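Local coordinates for protein peptidyl tryptophan dihydroxylase (Pseudomonas putida, PDB 7CTQ) that is an FAD-dependent monooxygenase that dihydroxylates a peptidyl tryptophan, a step essential for making a tryptophylquinone cofactor, probably that of quinohemoprotein amine dehydrogenase, at residues S412-S415 and G416-R420; A352-W355 and S356-R359; I310-L313 and F314-F317; Q92-D95 and R96-D100; I22-R26 and L27-V31. One frame throughout, in Å; residues are numbered along the deposited sequence.

Contact 1: residues S412-S415 and G416-R420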
loop_
_atom_site.group_PDB
_atom_site.type_symbol
_atom_site.label_atom_id
_atom_site.label_comp_id
_atom_site.label_asym_id
_atom_site.label_seq_id
_atom_site.Cartn_x
_atom_site.Cartn_y
_atom_site.Cartn_z
ATOM N N SER A 412 8.220 -30.279 27.326
ATOM C CA SER A 412 9.383 -30.932 27.922
ATOM C C SER A 412 10.373 -31.462 26.889
ATOM O O SER A 412 11.522 -31.747 27.243
ATOM C CB SER A 412 8.927 -32.076 28.817
ATOM O OG SER A 412 8.407 -33.121 28.020
ATOM N N GLY A 413 9.965 -31.602 25.629
ATOM C CA GLY A 413 10.873 -32.123 24.633
ATOM C C GLY A 413 11.766 -31.100 23.970
ATOM O O GLY A 413 12.717 -31.482 23.279
ATOM N N LEU A 414 11.481 -29.813 24.148
ATOM C CA LEU A 414 12.254 -28.770 23.496
ATOM C C LEU A 414 13.439 -28.378 24.372
ATOM O O LEU A 414 13.519 -28.733 25.546
ATOM C CB LEU A 414 11.374 -27.551 23.202
ATOM C CG LEU A 414 10.086 -27.786 22.405
ATOM C CD1 LEU A 414 9.010 -26.742 22.755
ATOM C CD2 LEU A 414 10.391 -27.791 20.920
ATOM N N SER A 415 14.373 -27.638 23.781
ATOM C CA SER A 415 15.452 -27.060 24.561
ATOM C C SER A 415 14.892 -25.985 25.480
ATOM O O SER A 415 13.860 -25.373 25.191
ATOM C CB SER A 415 16.521 -26.463 23.651
ATOM O OG SER A 415 16.022 -25.312 22.985
ATOM N N GLY A 416 15.587 -25.760 26.598
ATOM C CA GLY A 416 15.103 -24.805 27.587
ATOM C C GLY A 416 14.805 -23.440 27.004
ATOM O O GLY A 416 13.872 -22.760 27.443
ATOM N N GLU A 417 15.579 -23.024 25.999
ATOM C CA GLU A 417 15.339 -21.732 25.370
ATOM C C GLU A 417 14.095 -21.770 24.491
ATOM O O GLU A 417 13.323 -20.804 24.459
ATOM C CB GLU A 417 16.573 -21.308 24.569
ATOM C CG GLU A 417 16.276 -20.404 23.389
ATOM C CD GLU A 417 17.324 -20.503 22.305
ATOM O OE1 GLU A 417 17.814 -19.449 21.841
ATOM O OE2 GLU A 417 17.657 -21.645 21.918
ATOM N N GLN A 418 13.883 -22.876 23.775
ATOM C CA GLN A 418 12.644 -23.030 23.020
ATOM C C GLN A 418 11.440 -23.152 23.953
ATOM O O GLN A 418 10.363 -22.626 23.652
ATOM C CB GLN A 418 12.734 -24.241 22.087
ATOM C CG GLN A 418 13.719 -24.059 20.931
ATOM C CD GLN A 418 13.809 -25.285 20.036
ATOM O OE1 GLN A 418 13.711 -26.419 20.509
ATOM N NE2 GLN A 418 14.002 -25.064 18.738
ATOM N N GLN A 419 11.610 -23.835 25.089
ATOM C CA GLN A 419 10.555 -23.903 26.098
ATOM C C GLN A 419 10.156 -22.518 26.595
ATOM O O GLN A 419 8.967 -22.250 26.800
ATOM C CB GLN A 419 11.005 -24.741 27.291
ATOM C CG GLN A 419 11.327 -26.176 26.998
ATOM C CD GLN A 419 11.376 -26.990 28.262
ATOM O OE1 GLN A 419 10.954 -26.528 29.326
ATOM N NE2 GLN A 419 11.903 -28.202 28.167
ATOM N N ARG A 420 11.140 -21.645 26.847
ATOM C CA ARG A 420 10.825 -20.303 27.324
ATOM C C ARG A 420 10.204 -19.466 26.217
ATOM O O ARG A 420 9.324 -18.638 26.482
ATOM C CB ARG A 420 12.083 -19.621 27.877
ATOM C CG ARG A 420 12.567 -20.181 29.223
ATOM C CD ARG A 420 13.720 -19.356 29.812
ATOM N NE ARG A 420 14.835 -19.222 28.872
ATOM C CZ ARG A 420 15.876 -20.056 28.816
ATOM N NH1 ARG A 420 15.944 -21.095 29.650
ATOM N NH2 ARG A 420 16.843 -19.859 27.924
#

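Contact 2: residues A352-W355 and S356-R359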
loop_
_atom_site.group_PDB
_atom_site.type_symbol
_atom_site.label_atom_id
_atom_site.label_comp_id
_atom_site.label_asym_id
_atom_site.label_seq_id
_atom_site.Cartn_x
_atom_site.Cartn_y
_atom_site.Cartn_z
ATOM N N ALA A 352 -7.138 -7.602 21.938
ATOM C CA ALA A 352 -6.985 -8.297 23.210
ATOM C C ALA A 352 -6.975 -9.811 23.015
ATOM O O ALA A 352 -7.683 -10.344 22.158
ATOM C CB ALA A 352 -8.121 -7.897 24.154
ATOM N N ALA A 353 -6.181 -10.506 23.832
ATOM C CA ALA A 353 -6.135 -11.962 23.799
ATOM C C ALA A 353 -7.455 -12.573 24.266
ATOM O O ALA A 353 -8.196 -11.991 25.063
ATOM C CB ALA A 353 -4.989 -12.490 24.674
ATOM N N ASP A 354 -7.736 -13.773 23.766
ATOM C CA ASP A 354 -8.875 -14.564 24.225
ATOM C C ASP A 354 -8.486 -16.026 24.022
ATOM O O ASP A 354 -8.775 -16.617 22.974
ATOM C CB ASP A 354 -10.159 -14.214 23.484
ATOM C CG ASP A 354 -11.377 -14.974 24.020
ATOM O OD1 ASP A 354 -11.223 -15.838 24.920
ATOM O OD2 ASP A 354 -12.493 -14.698 23.540
ATOM N N TRP A 355 -7.841 -16.601 25.042
ATOM C CA TRP A 355 -7.355 -17.966 24.912
ATOM C C TRP A 355 -8.493 -18.937 24.656
ATOM O O TRP A 355 -8.309 -19.925 23.937
ATOM C CB TRP A 355 -6.571 -18.394 26.153
ATOM C CG TRP A 355 -6.084 -19.804 26.019
ATOM C CD1 TRP A 355 -6.580 -20.907 26.646
ATOM C CD2 TRP A 355 -5.044 -20.270 25.146
ATOM N NE1 TRP A 355 -5.893 -22.029 26.242
ATOM C CE2 TRP A 355 -4.945 -21.665 25.321
ATOM C CE3 TRP A 355 -4.182 -19.640 24.245
ATOM C CZ2 TRP A 355 -4.011 -22.444 24.634
ATOM C CZ3 TRP A 355 -3.251 -20.411 23.559
ATOM C CH2 TRP A 355 -3.175 -21.800 23.760
ATOM N N SER A 356 -9.679 -18.655 25.205
ATOM C CA SER A 356 -10.824 -19.544 25.026
ATOM C C SER A 356 -11.230 -19.667 23.562
ATOM O O SER A 356 -11.797 -20.689 23.165
ATOM C CB SER A 356 -12.010 -19.054 25.873
ATOM O OG SER A 356 -12.634 -17.914 25.302
ATOM N N ALA A 357 -10.927 -18.658 22.743
ATOM C CA ALA A 357 -11.311 -18.626 21.339
ATOM C C ALA A 357 -10.228 -19.146 20.396
ATOM O O ALA A 357 -10.453 -19.159 19.180
ATOM C CB ALA A 357 -11.682 -17.190 20.932
ATOM N N VAL A 358 -9.069 -19.566 20.913
ATOM C CA VAL A 358 -7.966 -20.003 20.060
ATOM C C VAL A 358 -8.334 -21.312 19.372
ATOM O O VAL A 358 -8.901 -22.223 19.991
ATOM C CB VAL A 358 -6.685 -20.160 20.900
ATOM C CG1 VAL A 358 -5.658 -20.947 20.152
ATOM C CG2 VAL A 358 -6.137 -18.789 21.332
ATOM N N ARG A 359 -8.013 -21.422 18.082
ATOM C CA ARG A 359 -8.400 -22.599 17.318
ATOM C C ARG A 359 -7.214 -23.142 16.535
ATOM O O ARG A 359 -6.435 -22.374 15.958
ATOM C CB ARG A 359 -9.562 -22.277 16.355
ATOM C CG ARG A 359 -10.897 -22.005 17.053
ATOM C CD ARG A 359 -12.045 -21.834 16.055
ATOM N NE ARG A 359 -12.203 -22.993 15.176
ATOM C CZ ARG A 359 -13.097 -23.966 15.342
ATOM N NH1 ARG A 359 -13.938 -23.947 16.364
ATOM N NH2 ARG A 359 -13.144 -24.968 14.475
#

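Contact 3: residues I310-L313 and F314-F317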
loop_
_atom_site.group_PDB
_atom_site.type_symbol
_atom_site.label_atom_id
_atom_site.label_comp_id
_atom_site.label_asym_id
_atom_site.label_seq_id
_atom_site.Cartn_x
_atom_site.Cartn_y
_atom_site.Cartn_z
ATOM N N ILE A 310 -3.915 -9.541 1.714
ATOM C CA ILE A 310 -4.286 -8.213 1.224
ATOM C C ILE A 310 -5.376 -7.600 2.098
ATOM O O ILE A 310 -5.330 -6.411 2.433
ATOM C CB ILE A 310 -4.731 -8.289 -0.253
ATOM C CG1 ILE A 310 -3.560 -8.659 -1.171
ATOM C CG2 ILE A 310 -5.351 -6.985 -0.688
ATOM C CD1 ILE A 310 -2.339 -7.801 -0.984
ATOM N N GLU A 311 -6.383 -8.393 2.472
ATOM C CA GLU A 311 -7.459 -7.845 3.289
ATOM C C GLU A 311 -6.945 -7.429 4.668
ATOM O O GLU A 311 -7.268 -6.336 5.156
ATOM C CB GLU A 311 -8.602 -8.856 3.395
ATOM C CG GLU A 311 -9.698 -8.418 4.362
ATOM C CD GLU A 311 -11.032 -9.108 4.115
ATOM O OE1 GLU A 311 -11.987 -8.807 4.859
ATOM O OE2 GLU A 311 -11.135 -9.942 3.182
ATOM N N GLN A 312 -6.111 -8.264 5.298
ATOM C CA GLN A 312 -5.583 -7.887 6.608
ATOM C C GLN A 312 -4.684 -6.648 6.524
ATOM O O GLN A 312 -4.751 -5.766 7.396
ATOM C CB GLN A 312 -4.850 -9.067 7.240
ATOM C CG GLN A 312 -5.799 -10.188 7.632
ATOM C CD GLN A 312 -6.929 -9.722 8.556
ATOM O OE1 GLN A 312 -8.115 -9.792 8.207
ATOM N NE2 GLN A 312 -6.560 -9.224 9.723
ATOM N N LEU A 313 -3.845 -6.552 5.481
ATOM C CA LEU A 313 -3.056 -5.336 5.280
ATOM C C LEU A 313 -3.964 -4.114 5.158
ATOM O O LEU A 313 -3.777 -3.114 5.864
ATOM C CB LEU A 313 -2.161 -5.465 4.032
ATOM C CG LEU A 313 -0.915 -6.365 4.036
ATOM C CD1 LEU A 313 -0.267 -6.374 2.650
ATOM C CD2 LEU A 313 0.120 -5.950 5.075
ATOM N N PHE A 314 -4.964 -4.187 4.269
ATOM C CA PHE A 314 -5.911 -3.088 4.079
ATOM C C PHE A 314 -6.505 -2.637 5.399
ATOM O O PHE A 314 -6.533 -1.442 5.712
ATOM C CB PHE A 314 -7.031 -3.525 3.131
ATOM C CG PHE A 314 -8.154 -2.517 2.997
ATOM C CD1 PHE A 314 -8.033 -1.419 2.138
ATOM C CD2 PHE A 314 -9.332 -2.672 3.714
ATOM C CE1 PHE A 314 -9.068 -0.513 2.010
ATOM C CE2 PHE A 314 -10.365 -1.766 3.599
ATOM C CZ PHE A 314 -10.234 -0.680 2.748
ATOM N N LEU A 315 -6.992 -3.589 6.189
ATOM C CA LEU A 315 -7.641 -3.230 7.439
ATOM C C LEU A 315 -6.653 -2.609 8.412
ATOM O O LEU A 315 -7.004 -1.665 9.140
ATOM C CB LEU A 315 -8.313 -4.463 8.052
ATOM C CG LEU A 315 -9.587 -4.913 7.328
ATOM C CD1 LEU A 315 -10.126 -6.203 7.932
ATOM C CD2 LEU A 315 -10.664 -3.816 7.370
ATOM N N ARG A 316 -5.417 -3.121 8.447
ATOM C CA ARG A 316 -4.418 -2.544 9.345
ATOM C C ARG A 316 -4.086 -1.110 8.943
ATOM O O ARG A 316 -4.082 -0.197 9.781
ATOM C CB ARG A 316 -3.151 -3.396 9.364
ATOM C CG ARG A 316 -2.055 -2.773 10.238
ATOM C CD ARG A 316 -0.744 -3.540 10.184
ATOM N NE ARG A 316 0.348 -2.743 10.743
ATOM C CZ ARG A 316 0.600 -2.618 12.047
ATOM N NH1 ARG A 316 -0.163 -3.237 12.945
ATOM N NH2 ARG A 316 1.620 -1.868 12.455
ATOM N N PHE A 317 -3.819 -0.887 7.656
ATOM C CA PHE A 317 -3.501 0.466 7.226
ATOM C C PHE A 317 -4.691 1.399 7.392
ATOM O O PHE A 317 -4.502 2.580 7.710
ATOM C CB PHE A 317 -2.986 0.444 5.786
ATOM C CG PHE A 317 -1.715 -0.350 5.624
ATOM C CD1 PHE A 317 -0.756 -0.352 6.642
ATOM C CD2 PHE A 317 -1.491 -1.122 4.480
ATOM C CE1 PHE A 317 0.408 -1.081 6.519
ATOM C CE2 PHE A 317 -0.320 -1.864 4.342
ATOM C CZ PHE A 317 0.634 -1.846 5.360
#

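Contact 4: residues Q92-D95 and R96-D100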
loop_
_atom_site.group_PDB
_atom_site.type_symbol
_atom_site.label_atom_id
_atom_site.label_comp_id
_atom_site.label_asym_id
_atom_site.label_seq_id
_atom_site.Cartn_x
_atom_site.Cartn_y
_atom_site.Cartn_z
ATOM N N GLN A 92 7.470 12.085 -10.891
ATOM C CA GLN A 92 8.004 12.187 -12.246
ATOM C C GLN A 92 9.393 11.562 -12.325
ATOM O O GLN A 92 9.627 10.628 -13.103
ATOM C CB GLN A 92 8.045 13.651 -12.692
ATOM C CG GLN A 92 6.793 14.456 -12.369
ATOM C CD GLN A 92 7.016 15.956 -12.511
ATOM O OE1 GLN A 92 6.964 16.699 -11.528
ATOM N NE2 GLN A 92 7.272 16.403 -13.736
ATOM N N ARG A 93 10.333 12.074 -11.516
ATOM C CA ARG A 93 11.660 11.467 -11.434
ATOM C C ARG A 93 11.565 10.000 -11.043
ATOM O O ARG A 93 12.224 9.147 -11.650
ATOM C CB ARG A 93 12.541 12.208 -10.426
ATOM C CG ARG A 93 13.539 13.224 -10.993
ATOM C CD ARG A 93 12.789 14.313 -11.733
ATOM N NE ARG A 93 13.461 15.605 -11.787
ATOM C CZ ARG A 93 13.543 16.353 -12.880
ATOM N NH1 ARG A 93 13.004 15.938 -14.020
ATOM N NH2 ARG A 93 14.164 17.522 -12.832
ATOM N N PHE A 94 10.733 9.690 -10.046
ATOM C CA PHE A 94 10.684 8.347 -9.470
ATOM C C PHE A 94 10.310 7.297 -10.512
ATOM O O PHE A 94 11.040 6.321 -10.719
ATOM C CB PHE A 94 9.693 8.335 -8.308
ATOM C CG PHE A 94 9.808 7.134 -7.426
ATOM C CD1 PHE A 94 10.985 6.865 -6.745
ATOM C CD2 PHE A 94 8.737 6.276 -7.264
ATOM C CE1 PHE A 94 11.088 5.759 -5.921
ATOM C CE2 PHE A 94 8.835 5.166 -6.443
ATOM C CZ PHE A 94 10.009 4.909 -5.771
ATOM N N ASP A 95 9.164 7.478 -11.174
ATOM C CA ASP A 95 8.673 6.447 -12.087
ATOM C C ASP A 95 9.592 6.289 -13.292
ATOM O O ASP A 95 9.850 5.166 -13.740
ATOM C CB ASP A 95 7.244 6.764 -12.535
ATOM C CG ASP A 95 6.330 7.118 -11.369
ATOM O OD1 ASP A 95 6.566 6.606 -10.251
ATOM O OD2 ASP A 95 5.381 7.907 -11.569
ATOM N N ARG A 96 10.087 7.403 -13.836
ATOM C CA ARG A 96 11.092 7.319 -14.890
ATOM C C ARG A 96 12.345 6.620 -14.387
ATOM O O ARG A 96 12.996 5.879 -15.130
ATOM C CB ARG A 96 11.422 8.717 -15.417
ATOM C CG ARG A 96 10.396 9.302 -16.388
ATOM C CD ARG A 96 10.926 10.577 -17.059
ATOM N NE ARG A 96 10.581 11.796 -16.324
ATOM C CZ ARG A 96 11.462 12.574 -15.696
ATOM N NH1 ARG A 96 12.754 12.265 -15.706
ATOM N NH2 ARG A 96 11.053 13.663 -15.053
ATOM N N ALA A 97 12.676 6.808 -13.117
ATOM C CA ALA A 97 13.857 6.158 -12.575
ATOM C C ALA A 97 13.631 4.684 -12.249
ATOM O O ALA A 97 14.596 3.913 -12.233
ATOM C CB ALA A 97 14.299 6.897 -11.319
ATOM N N LEU A 98 12.385 4.282 -11.961
ATOM C CA LEU A 98 12.097 2.879 -11.675
ATOM C C LEU A 98 12.478 1.980 -12.842
ATOM O O LEU A 98 12.874 0.828 -12.633
ATOM C CB LEU A 98 10.618 2.696 -11.332
ATOM C CG LEU A 98 10.159 3.086 -9.919
ATOM C CD1 LEU A 98 8.640 2.971 -9.770
ATOM C CD2 LEU A 98 10.872 2.259 -8.854
ATOM N N ARG A 99 12.378 2.487 -14.071
ATOM C CA ARG A 99 12.660 1.647 -15.230
ATOM C C ARG A 99 14.132 1.247 -15.290
ATOM O O ARG A 99 14.454 0.162 -15.788
ATOM C CB ARG A 99 12.251 2.371 -16.512
ATOM C CG ARG A 99 11.190 3.444 -16.313
ATOM C CD ARG A 99 9.897 2.859 -15.784
ATOM N NE ARG A 99 8.936 2.629 -16.857
ATOM C CZ ARG A 99 8.211 3.587 -17.429
ATOM N NH1 ARG A 99 8.337 4.845 -17.024
ATOM N NH2 ARG A 99 7.358 3.289 -18.402
ATOM N N ASP A 100 15.034 2.103 -14.793
ATOM C CA ASP A 100 16.458 1.768 -14.772
ATOM C C ASP A 100 16.720 0.566 -13.876
ATOM O O ASP A 100 17.451 -0.360 -14.250
ATOM C CB ASP A 100 17.290 2.964 -14.294
ATOM C CG ASP A 100 17.051 4.218 -15.114
ATOM O OD1 ASP A 100 16.372 4.120 -16.162
ATOM O OD2 ASP A 100 17.524 5.304 -14.702
#

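Contact 5: residues I22-R26 and L27-V31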
loop_
_atom_site.group_PDB
_atom_site.type_symbol
_atom_site.label_atom_id
_atom_site.label_comp_id
_atom_site.label_asym_id
_atom_site.label_seq_id
_atom_site.Cartn_x
_atom_site.Cartn_y
_atom_site.Cartn_z
ATOM N N ILE A 22 10.994 -7.592 -9.761
ATOM C CA ILE A 22 12.321 -7.911 -9.258
ATOM C C ILE A 22 12.273 -9.166 -8.401
ATOM O O ILE A 22 13.176 -10.011 -8.465
ATOM C CB ILE A 22 12.902 -6.713 -8.492
ATOM C CG1 ILE A 22 13.044 -5.526 -9.445
ATOM C CG2 ILE A 22 14.248 -7.078 -7.857
ATOM C CD1 ILE A 22 13.637 -4.309 -8.815
ATOM N N GLY A 23 11.210 -9.320 -7.607
ATOM C CA GLY A 23 11.061 -10.536 -6.831
ATOM C C GLY A 23 11.017 -11.767 -7.709
ATOM O O GLY A 23 11.612 -12.799 -7.383
ATOM N N LEU A 24 10.325 -11.673 -8.845
ATOM C CA LEU A 24 10.242 -12.823 -9.740
ATOM C C LEU A 24 11.605 -13.136 -10.351
ATOM O O LEU A 24 11.987 -14.308 -10.463
ATOM C CB LEU A 24 9.193 -12.565 -10.818
ATOM C CG LEU A 24 7.756 -12.489 -10.296
ATOM C CD1 LEU A 24 6.893 -11.780 -11.284
ATOM C CD2 LEU A 24 7.235 -13.880 -10.032
ATOM N N ARG A 25 12.355 -12.095 -10.728
ATOM C CA ARG A 25 13.742 -12.262 -11.171
ATOM C C ARG A 25 14.571 -13.044 -10.154
ATOM O O ARG A 25 15.309 -13.968 -10.516
ATOM C CB ARG A 25 14.371 -10.890 -11.418
ATOM C CG ARG A 25 13.827 -10.185 -12.646
ATOM C CD ARG A 25 14.107 -11.009 -13.896
ATOM N NE ARG A 25 15.525 -10.993 -14.245
ATOM C CZ ARG A 25 16.181 -12.025 -14.766
ATOM N NH1 ARG A 25 15.544 -13.170 -15.009
ATOM N NH2 ARG A 25 17.475 -11.905 -15.048
ATOM N N ARG A 26 14.475 -12.670 -8.872
ATOM C CA ARG A 26 15.241 -13.357 -7.838
ATOM C C ARG A 26 14.814 -14.808 -7.669
ATOM O O ARG A 26 15.617 -15.625 -7.203
ATOM C CB ARG A 26 15.111 -12.616 -6.509
ATOM C CG ARG A 26 15.474 -11.132 -6.618
ATOM C CD ARG A 26 16.055 -10.604 -5.317
ATOM N NE ARG A 26 15.287 -11.075 -4.170
ATOM C CZ ARG A 26 15.682 -10.961 -2.907
ATOM N NH1 ARG A 26 16.851 -10.393 -2.620
ATOM N NH2 ARG A 26 14.902 -11.416 -1.932
ATOM N N LEU A 27 13.573 -15.146 -8.024
ATOM C CA LEU A 27 13.158 -16.542 -8.031
ATOM C C LEU A 27 13.606 -17.271 -9.289
ATOM O O LEU A 27 13.472 -18.497 -9.353
ATOM C CB LEU A 27 11.634 -16.647 -7.888
ATOM C CG LEU A 27 11.082 -16.287 -6.505
ATOM C CD1 LEU A 27 9.567 -16.512 -6.441
ATOM C CD2 LEU A 27 11.817 -17.083 -5.418
ATOM N N GLY A 28 14.121 -16.549 -10.277
ATOM C CA GLY A 28 14.625 -17.140 -11.494
ATOM C C GLY A 28 13.739 -16.974 -12.712
ATOM O O GLY A 28 13.960 -17.668 -13.710
ATOM N N TYR A 29 12.757 -16.084 -12.666
ATOM C CA TYR A 29 11.775 -15.953 -13.731
ATOM C C TYR A 29 12.179 -14.861 -14.706
ATOM O O TYR A 29 12.652 -13.799 -14.300
ATOM C CB TYR A 29 10.393 -15.633 -13.163
ATOM C CG TYR A 29 9.713 -16.822 -12.552
ATOM C CD1 TYR A 29 9.120 -17.792 -13.348
ATOM C CD2 TYR A 29 9.675 -16.985 -11.178
ATOM C CE1 TYR A 29 8.495 -18.887 -12.792
ATOM C CE2 TYR A 29 9.061 -18.078 -10.610
ATOM C CZ TYR A 29 8.466 -19.020 -11.417
ATOM O OH TYR A 29 7.853 -20.103 -10.837
ATOM N N ALA A 30 11.973 -15.132 -15.994
ATOM C CA ALA A 30 12.004 -14.080 -17.002
ATOM C C ALA A 30 10.740 -13.239 -16.875
ATOM O O ALA A 30 9.641 -13.782 -16.723
ATOM C CB ALA A 30 12.109 -14.689 -18.401
ATOM N N VAL A 31 10.893 -11.915 -16.913
ATOM C CA VAL A 31 9.797 -10.996 -16.620
ATOM C C VAL A 31 9.830 -9.829 -17.595
ATOM O O VAL A 31 10.895 -9.262 -17.856
ATOM C CB VAL A 31 9.879 -10.461 -15.173
ATOM C CG1 VAL A 31 8.721 -9.515 -14.884
ATOM C CG2 VAL A 31 9.930 -11.608 -14.165
#

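Contact 1: residues S412-S415 and G416-R420
Gln418 and Gln419, in the first turn of helix 416-428, make three hydrogen bonds back to Leu414 and Ser415. The shortest joins Gln419 N to Ser415 O at 2.7 Å, the first i to i+4 bond of the helix. Farther out, the side-chain amide of Gln419 folds back and gives NE2 to Leu414 O (3.1 Å, 159° at the hydrogen). The acceptor lies close to the plane of that amide, whereas NE2 itself stands above the plane of the Leu414 carbonyl. The third bond is weak: Gln418 N reaches Ser415 OG at 3.3 Å. Ser415 holds the N-cap position, and this is its capping bond, the hydroxyl set between its own backbone N and carbonyl carbon (chi1 69°), where it faces the amide of the first turn. In van der Waals contact, Ser415 OG also rests 3.3 Å from Gln418 CG, and the side chains of Leu414 and Gln418 cross at about a right angle, with Leu414 CD2 3.6 Å from Gln418 OE1. Both of these side chains also touch Val392 of strand 392-393. At the start of the loop, Ser412 OG is hydrogen-bonded to Ala409 O of helix 407-410.

Contact 2: residues A352-W355 and S356-R359
A short 3-10 turn, entered through Asp354, leads the chain from a surface loop toward strand 359-367. Asp354 and Ser356 meet through their side chains: Ser356 OG donates to Asp354 OD1 at 2.5 Å, a short bond on the syn side of the carboxylate and 24° out of its plane. This is the main hold on OD1. The same oxygen takes a weak bond from Ser356 N (3.2 Å, 121°), giving a weakly bonded Asx turn. With CG anti to the backbone N of Asp354 (chi1 -176°), the carboxylate lies beside the carbonyl carbon and reaches forward to Ser356. Two backbone bonds step along the turn, Ala357 N to Asp354 O at 3.0 Å and Val358 N to Trp355 O at 3.1 Å. On the apolar side, Val358 CG2 comes within 3.6 Å of Trp355 CE3, while Val358 CG1 lies over one face of the indole. The ring also touches Gln429 and Leu431 near the C terminus. Two consecutive i to i+3 bonds, the first accepted by Asp354 O, are those of a single 3-10 turn, here entered through a weak Asx turn.

Contact 3: residues I310-L313 and F314-F317
Leu313 lies alongside Phe317, one turn farther along helix 299-327, the two side chains pointing the same way. Leu313 CB is 4.1 Å from Phe317 CE2, and its CD2 comes equally near the ring at CZ. Both residues have CG anti to the carbonyl carbon, Phe317 with chi1 -62°, and this shared setting keeps leucine and ring together on the side turned to helix 274-282. There both touch Ser280, and Phe317 also meets Gln277, its side chain about 9 Å from the bound FAD. Phe314 takes the other course: its CG is anti to the backbone N (chi1 173°), carrying the ring toward Met265 and Leu248, while Glu311 O stays near the ring plane at its edge. Leu315 CD1 lies 4.1 Å from Gln312 OE1, the two side chains crossing at a slant. Glu311 OE2 forms a salt bridge with Arg152 NE. The backbone is regular: Phe314 N bonds to Ile310 O at 2.9 Å, and Phe317 N to Leu313 O at 2.9 Å. An unbroken ladder of i to i+4 bonds, with apolar residues spaced three and four apart facing the interior, is the pattern of a partly buried amphipathic alpha-helix.

Contact 4: residues Q92-D95 and R96-D100
The guanidinium of Arg96 has Gln92 O over one face, 3.4 Å above the plane and offset toward the rim, and Arg93 NH1 at its edge. Arg93 has Arg96 NH2 at the edge of its own group. The two planes stand 86° apart and their nearest nitrogens, Arg93 NH1 and Arg96 NH2, are 3.2 Å apart: two like charges side by side, probably unfavourable. The ring of Phe94 carries Leu98 over one face; Leu98 CD1 lies 4.0 Å from Phe94 CE2. With CG of Phe94 anti to the backbone N (chi1 -165°), the ring swings forward toward the next turn to meet it. Backbone bonds link the same turns: Ala97 N to Arg93 O at 2.8 Å and Leu98 N to Phe94 O at 2.7 Å. Arg99 curls back so that its CD is 3.1 Å from Asp95 O, while its NH1 is hydrogen-bonded to Trp37 O. Asp95 forms a salt bridge with Arg91, and its side chain is about 5 Å from the bound FAD. Helix 91-104 follows strand 87-90, whose Asp90 accepts from Gln92 N and Arg93 N, and Leu98 touches residues of what is probably the Rossmann-type glycine motif joining strand 8-11 to helix 15-27.

Contact 5: residues I22-R26 and L27-V31
Leu24 and Arg25 grip the chain as it leaves helix 15-27 through a Schellman motif, in the first beta-alpha-beta unit of what appears to be a Rossmann-type FAD-binding fold. In the first shell, Tyr29 N returns to Leu24 O at 2.9 Å and Gly28 N to Arg25 O at 2.9 Å. Gly28 has a positive phi of 105°, an angle at which a side chain would press on the preceding carbonyl. Tyr29 also sets its ring edge toward Leu24 O, which lies near the ring plane. Apolar contact follows: Leu24 CB is 3.6 Å from Val31 CG2, the two side chains crossing at about a right angle, and 4.0 Å from Tyr29 CB. Farther out, strand 8-11 backs this cluster, with Ile8 against Leu24 and Tyr29 and Val10 against Val31. Helix 285-294 meets it as well, Ile289 touching Leu24 and Asn290 OD1 bonding to Tyr29 OH. Arg25 is bent at chi2 and chi3 (-61° and -71°), a fold that brings its guanidinium round to the outgoing loop, while NE is hydrogen-bonded to Ala105 O. Arg25 NH1 bonds to Tyr29 O at 3.0 Å, the oxygen almost in the guanidinium plane and the nitrogen above the carbonyl plane.

How the contacts relate
From the N terminus, contact 5 comes first, turning the chain from helix 15-27 into strand 31-35. Contact 4 follows on helix 91-104, with nearest atoms about 6 Å from contact 5; contact 4 lies close to FAD, while contact 5 is at the far end of helix 15-27, in the same probable Rossmann-type region. Contact 3 lies midway along helix 299-327, about 9 Å from the chain centre. Contact 2 turns the loop into strand 359-367, and contact 1 starts helix 416-428, their centres about 23 Å apart. Each contact closes only a local turn; all five stand in series, none nesting or crossing. Contacts 2 and 4 sit on opposite sides of the chain's centre, with contact 3 between.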